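Local coordinates for peroxinectin A (Dictyostelium discoideum, PDB 6ERC), which uses hydrogen peroxide at a heme to oxidise phenolic donors and the halide or pseudohalide ions iodide and thiocyanate, at residues F117-T122 and R388-P393. Residues are numbered along the deposited sequence; the frame is centred on the assembly and turned at random.
Sequences FRTRAT and RDHGIP. With BMA (beta-D-mannopyranose), chain H.
Arg-118 comes side-on to Asp-389 in a salt bridge, with NE 2.8 Å from OD1 and NH2 3.0 Å from that same oxygen, both hydrogen-bonded to it. OD1 lies almost in the guanidinium plane, yet the carboxylate is turned 71° against that plane; both nitrogens reach OD1 from the same face of the acid, and NE sits well above the carboxylate. A bend at chi3 (68°) swings the guanidinium back toward the helix, where Arg-118 NH2 also bonds Asp-389 O, 3.0 Å away, in the carbonyl plane. NH1 bonds Asn-36 O, while Phe-35 O is another acceptor at NH2, which shares its hydrogens among three oxygens. Asp-389 OD2 accepts Thr-119 N at 2.8 Å through its syn lone pair in a fairly straight bond (160°), and Tyr-116 OH hydrogen-bonds to it as well. In the animal heme peroxidase fold this fastens the C-terminal end of helix 379-390, whose next residue, Gly-391, has positive phi, to an inner strand of a four-stranded antiparallel sheet. Thr-119 and His-390 cross at about a right angle: Thr-119 OG1 stands at the imidazole edge, in the ring plane, 2.9 Å from His-390 NE2. Asn-294 OD1 bonds ND1, so the ring is held at both nitrogens; the His-390 side chain lies about 6 Å from the heme. Arg-386 NH1 also bonds the threonine hydroxyl. Farther along the strand, Thr-122 OG1 carries a modelled beta-D-mannopyranose.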
# COMPACT_ATOMS: atom_id res chain seq x y z
N PHE A 117 1.05 -13.44 -12.73
CA PHE A 117 -0.29 -13.99 -12.80
C PHE A 117 -1.30 -12.85 -12.78
O PHE A 117 -1.18 -11.94 -11.96
CB PHE A 117 -0.54 -14.96 -11.65
CG PHE A 117 0.25 -16.22 -11.75
CD1 PHE A 117 1.55 -16.28 -11.27
CD2 PHE A 117 -0.29 -17.36 -12.33
CE1 PHE A 117 2.29 -17.44 -11.37
CE2 PHE A 117 0.44 -18.52 -12.43
CZ PHE A 117 1.73 -18.57 -11.95
N ARG A 118 -2.27 -12.90 -13.68
CA ARG A 118 -3.20 -11.80 -13.83
C ARG A 118 -4.15 -11.73 -12.65
O ARG A 118 -4.47 -12.73 -12.01
CB ARG A 118 -3.98 -11.94 -15.14
CG ARG A 118 -3.09 -11.90 -16.38
CD ARG A 118 -3.91 -11.79 -17.66
NE ARG A 118 -4.57 -10.49 -17.78
CZ ARG A 118 -5.23 -10.08 -18.86
NH1 ARG A 118 -5.31 -10.85 -19.93
NH2 ARG A 118 -5.81 -8.89 -18.87
N THR A 119 -4.61 -10.51 -12.36
CA THR A 119 -5.47 -10.28 -11.21
C THR A 119 -6.81 -10.97 -11.37
O THR A 119 -7.36 -11.04 -12.47
CB THR A 119 -5.68 -8.78 -11.01
OG1 THR A 119 -4.40 -8.13 -10.95
CG2 THR A 119 -6.45 -8.51 -9.72
N ARG A 120 -7.33 -11.48 -10.26
CA ARG A 120 -8.66 -12.07 -10.26
C ARG A 120 -9.67 -11.08 -10.82
O ARG A 120 -9.69 -9.90 -10.45
CB ARG A 120 -9.07 -12.49 -8.85
CG ARG A 120 -10.45 -13.12 -8.72
CD ARG A 120 -10.81 -13.33 -7.27
NE ARG A 120 -12.24 -13.58 -7.06
CZ ARG A 120 -12.79 -13.79 -5.87
NH1 ARG A 120 -12.04 -13.77 -4.77
NH2 ARG A 120 -14.10 -14.01 -5.77
N ALA A 121 -10.50 -11.59 -11.71
CA ALA A 121 -11.53 -10.78 -12.35
C ALA A 121 -12.83 -11.57 -12.37
O ALA A 121 -12.86 -12.79 -12.19
CB ALA A 121 -11.13 -10.37 -13.78
N THR A 122 -13.92 -10.83 -12.58
CA THR A 122 -15.26 -11.39 -12.62
C THR A 122 -16.05 -10.67 -13.69
O THR A 122 -15.80 -9.50 -14.00
CB THR A 122 -15.96 -11.26 -11.25
OG1 THR A 122 -17.05 -12.19 -11.19
CG2 THR A 122 -16.49 -9.82 -11.03
N ARG A 388 -1.32 -2.81 -17.53
CA ARG A 388 -1.75 -3.39 -18.80
C ARG A 388 -2.69 -4.56 -18.60
O ARG A 388 -3.55 -4.83 -19.45
CB ARG A 388 -0.52 -3.80 -19.61
CG ARG A 388 0.37 -2.63 -20.00
CD ARG A 388 1.71 -3.09 -20.53
NE ARG A 388 2.54 -1.95 -20.92
CZ ARG A 388 3.71 -2.06 -21.54
NH1 ARG A 388 4.19 -3.25 -21.86
NH2 ARG A 388 4.40 -0.97 -21.85
N ASP A 389 -2.54 -5.28 -17.48
CA ASP A 389 -3.49 -6.32 -17.12
C ASP A 389 -4.87 -5.74 -16.86
O ASP A 389 -5.88 -6.26 -17.33
CB ASP A 389 -2.97 -7.08 -15.89
CG ASP A 389 -3.93 -8.15 -15.40
OD1 ASP A 389 -5.00 -8.35 -16.03
OD2 ASP A 389 -3.62 -8.80 -14.38
N HIS A 390 -4.93 -4.63 -16.11
CA HIS A 390 -6.20 -4.01 -15.76
C HIS A 390 -6.76 -3.14 -16.87
O HIS A 390 -7.91 -2.70 -16.76
CB HIS A 390 -6.05 -3.16 -14.49
CG HIS A 390 -5.73 -3.95 -13.26
ND1 HIS A 390 -5.89 -3.44 -11.99
CD2 HIS A 390 -5.25 -5.21 -13.10
CE1 HIS A 390 -5.53 -4.36 -11.10
NE2 HIS A 390 -5.14 -5.44 -11.75
N GLY A 391 -5.99 -2.87 -17.91
CA GLY A 391 -6.47 -2.03 -19.00
C GLY A 391 -6.50 -0.56 -18.66
O GLY A 391 -7.43 0.15 -19.07
N ILE A 392 -5.51 -0.08 -17.90
CA ILE A 392 -5.46 1.35 -17.59
C ILE A 392 -5.26 2.13 -18.88
O ILE A 392 -4.35 1.81 -19.67
CB ILE A 392 -4.32 1.64 -16.59
CG1 ILE A 392 -4.57 0.93 -15.25
CG2 ILE A 392 -4.14 3.15 -16.37
CD1 ILE A 392 -5.79 1.43 -14.48
N PRO A 393 -6.07 3.15 -19.16
CA PRO A 393 -5.92 3.90 -20.42
C PRO A 393 -4.54 4.54 -20.52
O PRO A 393 -3.82 4.64 -19.52
CB PRO A 393 -7.02 4.96 -20.33
CG PRO A 393 -8.02 4.40 -19.42
CD PRO A 393 -7.25 3.60 -18.41
C1 BMA H . -16.91 -13.68 -10.71
C2 BMA H . -16.14 -14.80 -9.94
C3 BMA H . -16.50 -14.72 -8.43
C4 BMA H . -18.00 -14.36 -8.22
C5 BMA H . -18.76 -14.65 -9.52
C6 BMA H . -20.27 -14.48 -9.41
O2 BMA H . -14.74 -14.63 -10.04
O3 BMA H . -15.66 -13.80 -7.76
O4 BMA H . -18.55 -15.15 -7.18
O5 BMA H . -18.30 -13.73 -10.52
O6 BMA H . -20.93 -15.59 -10.04